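Local coordinates for protein CCMAN5 (Cellulosimicrobium cellulans, PDB 2XSG) that hydrolyses alpha-mannosidic bonds as a family GH92 glycoside hydrolase and enables mannose-6-phosphate modification of yeast-produced human lysosomal enzymes, at residues K38-T43 / H64-G69; F23-P28 / R47-Y52; P28-P33 / A136-A141; D78-P83 / L163-T168. All coordinates share one frame; numbering follows the deposited sequence.

Interaction 1 (K38-T43 / H64-G69); sequences KVNPRT and HTNLDG
Lys38 is the main contributor from its segment, with its backbone at one end and its ammonium group at the other. Its N-H points almost straight (173°) at the carbonyl of His64, N to O 2.9 Å, although the donor stands above the carbonyl plane. The side chain, its CG anti to the carbonyl carbon, runs out extended and crosses Asn66 at about a right angle, with Lys38 CD lying 3.7 Å from Asn66 CB. Bends at chi3 and chi4 then turn the amine to Asp68, making a salt bridge of 3.2 Å between Lys38 NZ and Asp68 OD1, an oxygen whose modelled place is less sure. An alanine here would remove the aliphatic arm and the ammonium group, and would probably leave the buried Asp68 without this charge partner and Asn66 without the packing of this arm. Beside the arm, water 1 donates to Lys38 O and to Thr65 O (2.7 Å from the water oxygen) and accepts from Asn66 ND2 (2.9 Å from it). Further out, Asn66 OD1 accepts from Leu67 N in its carbonyl plane, while its ND2 also bonds Thr50 O. Val39 CG1 lies alongside the His64 ring, which hydrogen-bonds His147 and Leu79 O; Thr65 OG1 is held by Asp78. The arrangement belongs to the GH92 N-terminal domain: the buried loop leaving strand 58-63 folds back beside the lead-in to its antiparallel partner 40-44, and the side chain of Asp68 lies about 10 Å from a bound buffer molecule.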
loop_
_atom_site.group_PDB
_atom_site.type_symbol
_atom_site.label_atom_id
_atom_site.label_comp_id
_atom_site.label_asym_id
_atom_site.label_seq_id
_atom_site.Cartn_x
_atom_site.Cartn_y
_atom_site.Cartn_z
ATOM N N LYS A 38 -14.351 3.046 -2.375
ATOM C CA LYS A 38 -13.754 1.851 -2.964
ATOM C C LYS A 38 -14.882 0.858 -3.084
ATOM O O LYS A 38 -15.252 0.221 -2.091
ATOM C CB LYS A 38 -12.642 1.288 -2.060
ATOM C CG LYS A 38 -11.386 2.187 -1.971
ATOM C CD LYS A 38 -10.324 1.586 -1.054
ATOM C CE LYS A 38 -8.956 1.604 -1.709
ATOM N NZ LYS A 38 -8.315 2.916 -1.746
ATOM N N VAL A 39 -15.446 0.744 -4.291
ATOM C CA VAL A 39 -16.691 0.007 -4.475
ATOM C C VAL A 39 -16.299 -1.414 -4.879
ATOM O O VAL A 39 -16.056 -1.700 -6.059
ATOM C CB VAL A 39 -17.611 0.660 -5.509
ATOM C CG1 VAL A 39 -19.032 0.141 -5.359
ATOM C CG2 VAL A 39 -17.585 2.180 -5.382
ATOM N N ASN A 40 -16.206 -2.272 -3.868
ATOM C CA ASN A 40 -15.638 -3.617 -4.014
ATOM C C ASN A 40 -16.722 -4.667 -3.988
ATOM O O ASN A 40 -17.481 -4.735 -3.012
ATOM C CB ASN A 40 -14.649 -3.908 -2.884
ATOM C CG ASN A 40 -13.679 -5.045 -3.216
ATOM O OD1 ASN A 40 -13.356 -5.864 -2.353
ATOM N ND2 ASN A 40 -13.226 -5.106 -4.470
ATOM N N PRO A 41 -16.793 -5.508 -5.047
ATOM C CA PRO A 41 -17.671 -6.659 -4.966
ATOM C C PRO A 41 -17.261 -7.512 -3.770
ATOM O O PRO A 41 -16.086 -7.509 -3.415
ATOM C CB PRO A 41 -17.368 -7.419 -6.279
ATOM C CG PRO A 41 -15.991 -6.921 -6.710
ATOM C CD PRO A 41 -16.025 -5.486 -6.309
ATOM N N ARG A 42 -18.213 -8.218 -3.155
ATOM C CA ARG A 42 -17.917 -9.126 -2.050
ATOM C C ARG A 42 -18.210 -10.570 -2.402
ATOM O O ARG A 42 -19.363 -10.930 -2.619
ATOM C CB ARG A 42 -18.732 -8.750 -0.809
ATOM C CG ARG A 42 -18.222 -9.383 0.493
ATOM C CD ARG A 42 -18.795 -8.612 1.701
ATOM N NE ARG A 42 -18.105 -8.899 2.966
ATOM C CZ ARG A 42 -16.939 -8.368 3.340
ATOM N NH1 ARG A 42 -16.286 -7.547 2.527
ATOM N NH2 ARG A 42 -16.405 -8.688 4.522
ATOM N N THR A 43 -17.190 -11.416 -2.426
ATOM C CA THR A 43 -17.440 -12.829 -2.731
ATOM C C THR A 43 -17.986 -13.577 -1.512
ATOM O O THR A 43 -17.880 -13.103 -0.384
ATOM C CB THR A 43 -16.207 -13.566 -3.320
ATOM O OG1 THR A 43 -15.124 -13.556 -2.388
ATOM C CG2 THR A 43 -15.762 -12.926 -4.622
ATOM N N HIS A 64 -18.190 -0.192 0.309
ATOM C CA HIS A 64 -17.782 1.123 -0.188
ATOM C C HIS A 64 -16.489 1.655 0.419
ATOM O O HIS A 64 -15.969 2.679 -0.034
ATOM C CB HIS A 64 -18.933 2.138 -0.046
ATOM C CG HIS A 64 -20.072 1.859 -0.974
ATOM N ND1 HIS A 64 -20.930 0.797 -0.795
ATOM C CD2 HIS A 64 -20.436 2.445 -2.139
ATOM C CE1 HIS A 64 -21.801 0.766 -1.788
ATOM N NE2 HIS A 64 -21.527 1.761 -2.612
ATOM N N THR A 65 -16.002 0.984 1.465
ATOM C CA THR A 65 -14.748 1.368 2.119
ATOM C C THR A 65 -13.793 0.193 2.127
ATOM O O THR A 65 -14.215 -0.972 2.101
ATOM C CB THR A 65 -14.941 1.869 3.592
ATOM O OG1 THR A 65 -15.277 0.764 4.445
ATOM C CG2 THR A 65 -16.026 2.934 3.675
ATOM N N ASN A 66 -12.498 0.492 2.160
ATOM C CA ASN A 66 -11.528 -0.581 2.133
ATOM C C ASN A 66 -10.095 -0.121 2.359
ATOM O O ASN A 66 -9.828 1.087 2.449
ATOM C CB ASN A 66 -11.632 -1.324 0.800
ATOM C CG ASN A 66 -11.713 -2.818 0.990
ATOM O OD1 ASN A 66 -10.904 -3.405 1.722
ATOM N ND2 ASN A 66 -12.698 -3.448 0.345
ATOM N N LEU A 67 -9.201 -1.107 2.443
ATOM C CA LEU A 67 -7.764 -0.898 2.566
ATOM C C LEU A 67 -7.061 -1.853 1.616
ATOM O O LEU A 67 -7.381 -3.042 1.571
ATOM C CB LEU A 67 -7.295 -1.195 3.994
ATOM C CG LEU A 67 -7.786 -0.290 5.117
ATOM C CD1 LEU A 67 -7.237 -0.766 6.462
ATOM C CD2 LEU A 67 -7.404 1.162 4.843
ATOM N N ASP A 68 -6.074 -1.354 0.887
ATOM C CA ASP A 68 -5.422 -2.186 -0.126
ATOM C C ASP A 68 -4.275 -2.981 0.443
ATOM O O ASP A 68 -3.375 -2.423 1.071
ATOM C CB ASP A 68 -4.923 -1.337 -1.287
ATOM C CG ASP A 68 -6.003 -0.463 -1.857
ATOM O OD1 ASP A 68 -6.386 0.492 -1.152
ATOM O OD2 ASP A 68 -6.468 -0.719 -2.995
ATOM N N GLY A 69 -4.330 -4.291 0.237
ATOM C CA GLY A 69 -3.211 -5.174 0.516
ATOM C C GLY A 69 -2.814 -5.357 1.960
ATOM O O GLY A 69 -1.676 -5.726 2.240
HETATM O O HOH W 1 -14.982 -1.782 -0.354
#

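Interaction 2 (F23-P28 / R47-Y52); sequences FGNDMP and RNNTGY
Two direct hydrogen bonds join the loops. Asn25 OD1 accepts the backbone N-H of Asn49 in a nearly straight bond (2.9 Å from N to OD1), the donor standing above the amide plane; the ND2 of the same side chain is bonded to Asp660. In return Asn48 ND2 donates a hydrogen bond to Asp26 O, 2.9 Å away, meeting a lone pair in the carbonyl plane and lying within its own amide plane. Water 2 adds an indirect link, accepting from Asn25 N and Asn48 ND2. Within 47-52, Asn48 opens a type I beta turn closed by Gly51 N on Asn48 O, and its OD1 takes Thr50 N in an Asx turn; Thr50 OG1 donates to the same OD1 at 2.8 Å, on a lone pair. Asn48 CG sits in the crowded position between its backbone N and carbonyl carbon (chi1 80°), which brings OD1 back to these donors. A leucine here would keep bulk but lose both polar ends, and would probably loosen the turn along with its tie to Asp26. Among the flat groups, the Asn25 and Asn49 amides stack with planes 6° apart. Pro28 CG stands over the centre of one Tyr52 ring face, a CH-pi contact 3.6 Å from the centroid and 11° off the normal, while Tyr52 OH is bonded to Glu106. Apolar packing is lighter: Met27 CB lies 3.7 Å from Thr50 CB, and a bend at chi3 brings Met27 CE towards Thr50 CG2, 3.8 Å away.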
loop_
_atom_site.group_PDB
_atom_site.type_symbol
_atom_site.label_atom_id
_atom_site.label_comp_id
_atom_site.label_asym_id
_atom_site.label_seq_id
_atom_site.Cartn_x
_atom_site.Cartn_y
_atom_site.Cartn_z
ATOM N N PHE A 23 -2.741 -14.192 -2.196
ATOM C CA PHE A 23 -1.684 -13.860 -3.172
ATOM C C PHE A 23 -1.608 -12.345 -3.443
ATOM O O PHE A 23 -1.494 -11.901 -4.592
ATOM C CB PHE A 23 -1.838 -14.664 -4.481
ATOM C CG PHE A 23 -1.748 -16.168 -4.300
ATOM C CD1 PHE A 23 -0.530 -16.834 -4.459
ATOM C CD2 PHE A 23 -2.886 -16.917 -3.983
ATOM C CE1 PHE A 23 -0.435 -18.237 -4.299
ATOM C CE2 PHE A 23 -2.816 -18.308 -3.812
ATOM C CZ PHE A 23 -1.580 -18.975 -3.975
ATOM N N GLY A 24 -1.681 -11.550 -2.377
ATOM C CA GLY A 24 -1.557 -10.106 -2.523
ATOM C C GLY A 24 -2.539 -9.289 -1.699
ATOM O O GLY A 24 -2.199 -8.203 -1.251
ATOM N N ASN A 25 -3.748 -9.820 -1.506
ATOM C CA ASN A 25 -4.826 -9.136 -0.783
ATOM C C ASN A 25 -5.215 -7.783 -1.367
ATOM O O ASN A 25 -5.513 -6.853 -0.639
ATOM C CB ASN A 25 -4.567 -9.088 0.728
ATOM C CG ASN A 25 -4.858 -10.433 1.397
ATOM O OD1 ASN A 25 -5.991 -10.921 1.355
ATOM N ND2 ASN A 25 -3.839 -11.033 2.017
ATOM N N ASP A 26 -5.190 -7.691 -2.697
ATOM C CA ASP A 26 -5.678 -6.514 -3.405
ATOM C C ASP A 26 -7.111 -6.705 -3.894
ATOM O O ASP A 26 -7.659 -7.819 -3.864
ATOM C CB ASP A 26 -4.750 -6.178 -4.572
ATOM C CG ASP A 26 -3.506 -5.445 -4.124
ATOM O OD1 ASP A 26 -3.595 -4.577 -3.195
ATOM O OD2 ASP A 26 -2.440 -5.736 -4.689
ATOM N N MET A 27 -7.712 -5.614 -4.343
ATOM C CA MET A 27 -9.129 -5.608 -4.683
ATOM C C MET A 27 -9.373 -5.216 -6.145
ATOM O O MET A 27 -8.634 -4.411 -6.697
ATOM C CB MET A 27 -9.877 -4.641 -3.754
ATOM C CG MET A 27 -9.511 -3.166 -3.950
ATOM S SD MET A 27 -10.160 -2.136 -2.620
ATOM C CE MET A 27 -8.937 -2.486 -1.335
ATOM N N PRO A 28 -10.426 -5.772 -6.768
ATOM C CA PRO A 28 -10.820 -5.285 -8.086
ATOM C C PRO A 28 -11.745 -4.052 -8.008
ATOM O O PRO A 28 -12.245 -3.593 -9.031
ATOM C CB PRO A 28 -11.581 -6.472 -8.663
ATOM C CG PRO A 28 -12.270 -7.055 -7.454
ATOM C CD PRO A 28 -11.293 -6.876 -6.304
ATOM N N ARG A 47 -13.417 -15.053 0.809
ATOM C CA ARG A 47 -13.014 -13.739 0.350
ATOM C C ARG A 47 -11.524 -13.604 0.616
ATOM O O ARG A 47 -10.964 -14.369 1.408
ATOM C CB ARG A 47 -13.794 -12.631 1.093
ATOM C CG ARG A 47 -13.637 -12.608 2.646
ATOM C CD ARG A 47 -14.460 -11.485 3.240
ATOM N NE ARG A 47 -14.271 -11.272 4.679
ATOM C CZ ARG A 47 -13.307 -10.535 5.241
ATOM N NH1 ARG A 47 -12.379 -9.937 4.519
ATOM N NH2 ARG A 47 -13.273 -10.404 6.549
ATOM N N ASN A 48 -10.877 -12.634 -0.017
ATOM C CA ASN A 48 -9.594 -12.185 0.502
ATOM C C ASN A 48 -9.811 -11.084 1.566
ATOM O O ASN A 48 -10.948 -10.817 1.960
ATOM C CB ASN A 48 -8.580 -11.840 -0.613
ATOM C CG ASN A 48 -8.790 -10.469 -1.238
ATOM O OD1 ASN A 48 -9.692 -9.717 -0.883
ATOM N ND2 ASN A 48 -7.917 -10.136 -2.184
ATOM N N ASN A 49 -8.745 -10.481 2.070
ATOM C CA ASN A 49 -8.902 -9.480 3.134
ATOM C C ASN A 49 -9.752 -8.289 2.696
ATOM O O ASN A 49 -10.408 -7.656 3.526
ATOM C CB ASN A 49 -7.541 -9.010 3.673
ATOM C CG ASN A 49 -6.772 -10.124 4.350
ATOM O OD1 ASN A 49 -5.561 -10.009 4.593
ATOM N ND2 ASN A 49 -7.462 -11.219 4.640
ATOM N N THR A 50 -9.774 -8.005 1.397
ATOM C CA THR A 50 -10.567 -6.874 0.900
ATOM C C THR A 50 -12.043 -7.197 0.773
ATOM O O THR A 50 -12.865 -6.282 0.735
ATOM C CB THR A 50 -10.069 -6.321 -0.437
ATOM O OG1 THR A 50 -10.508 -7.157 -1.523
ATOM C CG2 THR A 50 -8.535 -6.159 -0.422
ATOM N N GLY A 51 -12.369 -8.485 0.689
ATOM C CA GLY A 51 -13.755 -8.904 0.527
ATOM C C GLY A 51 -14.022 -9.606 -0.788
ATOM O O GLY A 51 -15.149 -10.031 -1.028
ATOM N N TYR A 52 -12.996 -9.746 -1.636
ATOM C CA TYR A 52 -13.138 -10.462 -2.923
ATOM C C TYR A 52 -12.022 -11.478 -3.136
ATOM O O TYR A 52 -10.836 -11.122 -3.183
ATOM C CB TYR A 52 -13.147 -9.442 -4.077
ATOM C CG TYR A 52 -13.208 -10.011 -5.481
ATOM C CD1 TYR A 52 -12.063 -10.533 -6.109
ATOM C CD2 TYR A 52 -14.398 -9.992 -6.199
ATOM C CE1 TYR A 52 -12.116 -11.046 -7.394
ATOM C CE2 TYR A 52 -14.466 -10.476 -7.495
ATOM C CZ TYR A 52 -13.323 -11.006 -8.093
ATOM O OH TYR A 52 -13.415 -11.495 -9.383
HETATM O O HOH W 2 -5.590 -11.643 -2.575
#

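Interaction 3 (P28-P33 / A136-A141); sequences PAAQAP and AEVAAA
The loop 28-33 runs alongside the end of strand 133-140 in nearly the same direction, 11° apart over the touching parts, with Ala30 beside Ala139, Gln31 beside Ala140 (CA to CA 5.0 Å) and Ala32 beside Ala141, yet no direct hydrogen bond joins the two backbones. Methyl groups fill the gap instead. The CB atoms of Ala30 and Ala32 point at the strand, those of Val138 and Ala140 at the loop, and the intervening Gln31 and Ala139 turn theirs away, an alternation that lets small side chains interleave. Ala30 CB rests on the strand backbone, 4.0 Å from Ala139 CA, and between two neighbours: Val138 CG2 at 4.1 Å and Ala140 CB at 4.3 Å. Val138 CG2, the branch between its own backbone N and carbonyl carbon, is the one that makes this touch. Ala140 CB fits closely against the loop backbone, coming within 3.3 Å of Ala30 O and 3.6 Å of Gln31 CA. One step on, Ala32 CB meets Ala141 C at 3.8 Å. Beside it water 3 accepts from Ala32 N, 2.8 Å away, and is placed to donate to Ala141 O. Strand 133-140, part of the large antiparallel sheet of the GH92 N-terminal domain, is bonded on its two sides to strands 112-121 and 144-150, so the loop packs over it rather than extending its sheet. The loop itself pairs with Val39 through Ala30, and helix 275-290 closes the far end, with Trp286 bonded to Gln31 O and Thr282 to Ala140 O.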
loop_
_atom_site.group_PDB
_atom_site.type_symbol
_atom_site.label_atom_id
_atom_site.label_comp_id
_atom_site.label_asym_id
_atom_site.label_seq_id
_atom_site.Cartn_x
_atom_site.Cartn_y
_atom_site.Cartn_z
ATOM N N PRO A 28 -10.426 -5.772 -6.768
ATOM C CA PRO A 28 -10.820 -5.285 -8.086
ATOM C C PRO A 28 -11.745 -4.052 -8.008
ATOM O O PRO A 28 -12.245 -3.593 -9.031
ATOM C CB PRO A 28 -11.581 -6.472 -8.663
ATOM C CG PRO A 28 -12.270 -7.055 -7.454
ATOM C CD PRO A 28 -11.293 -6.876 -6.304
ATOM N N ALA A 29 -11.949 -3.524 -6.801
ATOM C CA ALA A 29 -12.894 -2.416 -6.539
ATOM C C ALA A 29 -12.788 -1.226 -7.487
ATOM O O ALA A 29 -11.680 -0.802 -7.864
ATOM C CB ALA A 29 -12.742 -1.926 -5.101
ATOM N N ALA A 30 -13.939 -0.673 -7.850
ATOM C CA ALA A 30 -13.959 0.574 -8.610
ATOM C C ALA A 30 -13.468 1.703 -7.701
ATOM O O ALA A 30 -13.996 1.900 -6.600
ATOM C CB ALA A 30 -15.364 0.875 -9.139
ATOM N N GLN A 31 -12.428 2.406 -8.136
ATOM C CA GLN A 31 -11.886 3.497 -7.334
ATOM C C GLN A 31 -11.161 4.549 -8.162
ATOM O O GLN A 31 -10.595 4.234 -9.215
ATOM C CB GLN A 31 -10.988 2.963 -6.201
ATOM C CG GLN A 31 -9.887 1.984 -6.617
ATOM C CD GLN A 31 -9.349 1.221 -5.427
ATOM O OE1 GLN A 31 -9.975 1.210 -4.377
ATOM N NE2 GLN A 31 -8.211 0.556 -5.586
ATOM N N ALA A 32 -11.198 5.795 -7.694
ATOM C CA ALA A 32 -10.445 6.872 -8.338
ATOM C C ALA A 32 -9.025 6.867 -7.779
ATOM O O ALA A 32 -8.774 6.219 -6.755
ATOM C CB ALA A 32 -11.116 8.222 -8.082
ATOM N N PRO A 33 -8.095 7.615 -8.414
ATOM C CA PRO A 33 -6.744 7.689 -7.841
ATOM C C PRO A 33 -6.771 8.193 -6.379
ATOM O O PRO A 33 -7.380 9.222 -6.098
ATOM C CB PRO A 33 -6.026 8.686 -8.759
ATOM C CG PRO A 33 -6.715 8.531 -10.066
ATOM C CD PRO A 33 -8.178 8.326 -9.701
ATOM N N ALA A 136 -25.020 -5.836 -12.949
ATOM C CA ALA A 136 -24.557 -4.842 -12.007
ATOM C C ALA A 136 -23.372 -4.088 -12.592
ATOM O O ALA A 136 -22.405 -4.685 -13.050
ATOM C CB ALA A 136 -24.179 -5.496 -10.712
ATOM N N GLU A 137 -23.461 -2.766 -12.563
ATOM C CA GLU A 137 -22.344 -1.913 -12.916
ATOM C C GLU A 137 -22.099 -0.914 -11.769
ATOM O O GLU A 137 -23.035 -0.270 -11.294
ATOM C CB GLU A 137 -22.673 -1.123 -14.175
ATOM C CG GLU A 137 -22.766 -1.923 -15.464
ATOM C CD GLU A 137 -23.431 -1.122 -16.560
ATOM O OE1 GLU A 137 -22.723 -0.591 -17.419
ATOM O OE2 GLU A 137 -24.669 -0.972 -16.529
ATOM N N VAL A 138 -20.851 -0.803 -11.322
ATOM C CA VAL A 138 -20.453 0.267 -10.404
ATOM C C VAL A 138 -19.290 1.086 -10.998
ATOM O O VAL A 138 -18.504 0.577 -11.817
ATOM C CB VAL A 138 -20.089 -0.270 -8.986
ATOM C CG1 VAL A 138 -21.301 -0.956 -8.349
ATOM C CG2 VAL A 138 -18.907 -1.273 -9.033
ATOM N N ALA A 139 -19.218 2.363 -10.608
ATOM C CA ALA A 139 -18.062 3.209 -10.871
ATOM C C ALA A 139 -17.789 4.075 -9.638
ATOM O O ALA A 139 -18.641 4.165 -8.749
ATOM C CB ALA A 139 -18.308 4.086 -12.087
ATOM N N ALA A 140 -16.629 4.726 -9.604
ATOM C CA ALA A 140 -16.254 5.568 -8.461
ATOM C C ALA A 140 -15.696 6.918 -8.853
ATOM O O ALA A 140 -14.996 7.030 -9.858
ATOM C CB ALA A 140 -15.228 4.841 -7.575
ATOM N N ALA A 141 -16.004 7.931 -8.042
ATOM C CA ALA A 141 -15.237 9.167 -7.997
ATOM C C ALA A 141 -14.495 9.155 -6.671
ATOM O O ALA A 141 -14.637 8.191 -5.916
ATOM C CB ALA A 141 -16.154 10.382 -8.096
HETATM O O HOH W 3 -12.381 6.537 -5.278
#

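Interaction 4 (D78-P83 / L163-T168); sequences DLLVVP and LETNNT
Where the edge strand 80-84 parts from its antiparallel neighbour 158-162, a single water stands between the two backbones: water 4 accepts from Leu79 N at 2.6 Å and donates to Thr165 O at 2.8 Å. The site lies at the end of a five-stranded antiparallel sheet of the GH92 N-terminal domain, and Leu79 takes up a positive phi (70°) just before the strand begins. Thr165 O also receives a nearly straight C-H contact from Asp78 CA, 3.5 Å away. Next to it Asp78 and Asn166 lie side by side, pointing the same way. Asn166 ND2 donates to Asp78 OD2 at 3.1 Å, meeting that oxygen from above the carboxylate plane although the acceptor lies within the amide plane of Asn166. Asp78 has further partners in Arg170, a salt bridge, and Tyr200, so the buried carboxylate is likely to stay ionised. Asn166 OD1 forms an Asx turn with Thr168 N. Packing completes the join: Leu79 CG lies 3.9 Å from Leu163 CD1, and the Thr165 hydroxyl comes obliquely against Leu80, its OG1 3.5 Å from both CB and CD2 of Leu80.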
loop_
_atom_site.group_PDB
_atom_site.type_symbol
_atom_site.label_atom_id
_atom_site.label_comp_id
_atom_site.label_asym_id
_atom_site.label_seq_id
_atom_site.Cartn_x
_atom_site.Cartn_y
_atom_site.Cartn_z
ATOM N N ASP A 78 -17.172 -1.488 4.771
ATOM C CA ASP A 78 -18.432 -0.894 5.240
ATOM C C ASP A 78 -19.431 -0.662 4.115
ATOM O O ASP A 78 -19.040 -0.414 2.970
ATOM C CB ASP A 78 -18.192 0.480 5.891
ATOM C CG ASP A 78 -17.311 0.409 7.135
ATOM O OD1 ASP A 78 -16.161 0.924 7.096
ATOM O OD2 ASP A 78 -17.778 -0.160 8.138
ATOM N N LEU A 79 -20.714 -0.706 4.484
ATOM C CA LEU A 79 -21.825 -0.277 3.649
ATOM C C LEU A 79 -22.026 -1.241 2.477
ATOM O O LEU A 79 -21.639 -0.943 1.346
ATOM C CB LEU A 79 -21.623 1.158 3.161
ATOM C CG LEU A 79 -22.849 2.066 2.981
ATOM C CD1 LEU A 79 -22.427 3.538 3.038
ATOM C CD2 LEU A 79 -23.587 1.768 1.673
ATOM N N LEU A 80 -22.634 -2.387 2.771
ATOM C CA LEU A 80 -22.839 -3.419 1.772
ATOM C C LEU A 80 -24.170 -3.204 1.079
ATOM O O LEU A 80 -25.222 -3.182 1.726
ATOM C CB LEU A 80 -22.738 -4.825 2.394
ATOM C CG LEU A 80 -22.974 -6.040 1.476
ATOM C CD1 LEU A 80 -21.821 -6.225 0.496
ATOM C CD2 LEU A 80 -23.178 -7.312 2.313
ATOM N N VAL A 81 -24.114 -3.024 -0.236
ATOM C CA VAL A 81 -25.315 -2.890 -1.067
ATOM C C VAL A 81 -25.526 -4.160 -1.905
ATOM O O VAL A 81 -24.684 -4.512 -2.720
ATOM C CB VAL A 81 -25.220 -1.651 -1.989
ATOM C CG1 VAL A 81 -26.389 -1.618 -3.021
ATOM C CG2 VAL A 81 -25.138 -0.333 -1.155
ATOM N N VAL A 82 -26.651 -4.833 -1.673
ATOM C CA VAL A 82 -26.955 -6.121 -2.271
ATOM C C VAL A 82 -28.232 -6.040 -3.117
ATOM O O VAL A 82 -29.322 -5.825 -2.561
ATOM C CB VAL A 82 -27.173 -7.223 -1.180
ATOM C CG1 VAL A 82 -27.476 -8.575 -1.823
ATOM C CG2 VAL A 82 -25.961 -7.340 -0.270
ATOM N N PRO A 83 -28.119 -6.242 -4.447
ATOM C CA PRO A 83 -29.312 -6.293 -5.290
ATOM C C PRO A 83 -30.024 -7.645 -5.160
ATOM O O PRO A 83 -29.366 -8.690 -5.089
ATOM C CB PRO A 83 -28.739 -6.127 -6.701
ATOM C CG PRO A 83 -27.389 -6.768 -6.618
ATOM C CD PRO A 83 -26.887 -6.427 -5.239
ATOM N N LEU A 163 -25.563 -2.261 7.052
ATOM C CA LEU A 163 -24.617 -1.386 7.747
ATOM C C LEU A 163 -23.829 -2.085 8.839
ATOM O O LEU A 163 -23.077 -1.449 9.580
ATOM C CB LEU A 163 -25.323 -0.147 8.303
ATOM C CG LEU A 163 -25.762 0.946 7.318
ATOM C CD1 LEU A 163 -24.660 1.282 6.306
ATOM C CD2 LEU A 163 -26.981 0.529 6.585
ATOM N N GLU A 164 -23.995 -3.402 8.940
ATOM C CA GLU A 164 -23.218 -4.167 9.913
ATOM C C GLU A 164 -21.894 -4.643 9.301
ATOM O O GLU A 164 -20.885 -4.669 9.985
ATOM C CB GLU A 164 -24.029 -5.350 10.448
ATOM C CG GLU A 164 -23.410 -6.018 11.683
ATOM C CD GLU A 164 -22.306 -7.019 11.330
ATOM O OE1 GLU A 164 -22.233 -7.464 10.165
ATOM O OE2 GLU A 164 -21.496 -7.354 12.223
ATOM N N THR A 165 -21.920 -5.005 8.011
ATOM C CA THR A 165 -20.775 -5.593 7.286
ATOM C C THR A 165 -19.487 -4.799 7.504
ATOM O O THR A 165 -19.449 -3.578 7.298
ATOM C CB THR A 165 -21.062 -5.701 5.768
ATOM O OG1 THR A 165 -22.344 -6.297 5.562
ATOM C CG2 THR A 165 -19.994 -6.527 5.045
ATOM N N ASN A 166 -18.458 -5.500 7.978
ATOM C CA ASN A 166 -17.107 -4.940 8.082
ATOM C C ASN A 166 -16.088 -6.058 7.959
ATOM O O ASN A 166 -16.352 -7.170 8.416
ATOM C CB ASN A 166 -16.927 -4.199 9.413
ATOM C CG ASN A 166 -15.624 -3.427 9.471
ATOM O OD1 ASN A 166 -14.578 -3.987 9.787
ATOM N ND2 ASN A 166 -15.687 -2.123 9.195
ATOM N N ASN A 167 -14.932 -5.755 7.370
ATOM C CA ASN A 167 -13.860 -6.741 7.192
ATOM C C ASN A 167 -13.238 -7.252 8.486
ATOM O O ASN A 167 -12.685 -8.361 8.518
ATOM C CB ASN A 167 -12.784 -6.226 6.216
ATOM C CG ASN A 167 -13.280 -6.208 4.780
ATOM O OD1 ASN A 167 -14.107 -7.036 4.390
ATOM N ND2 ASN A 167 -12.800 -5.269 3.998
ATOM N N THR A 168 -13.358 -6.458 9.547
ATOM C CA THR A 168 -12.829 -6.844 10.849
ATOM C C THR A 168 -13.821 -6.662 11.987
ATOM O O THR A 168 -14.076 -7.603 12.721
ATOM C CB THR A 168 -11.516 -6.107 11.170
ATOM O OG1 THR A 168 -10.491 -6.583 10.297
ATOM C CG2 THR A 168 -11.084 -6.360 12.615
HETATM O O HOH W 4 -21.586 -1.899 6.679
#

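How the interactions relate
From the N terminus, interaction 2 opens first, its loop 23-28 closing on 47-52 around strand 40-44. Interaction 3 starts at the shared Pro28 and closes far later on strand 133-140, so the two cross. Interaction 1, joining 38-43 to 64-69, crosses interaction 2 and nests inside the loop of interaction 3. Interaction 4 opens after interactions 1 and 2 have closed and crosses interaction 3. Further bonds run between them: Thr43 N of interaction 1 meets Gly51 O of interaction 2, His64 N meets Asp78 O of interaction 4, and Arg47 NH2 of interaction 2 reaches Asn167 O of interaction 4. Together they tie the N-terminal loops to strands 40-44, 80-84 and 133-140 within the GH92 N-terminal domain.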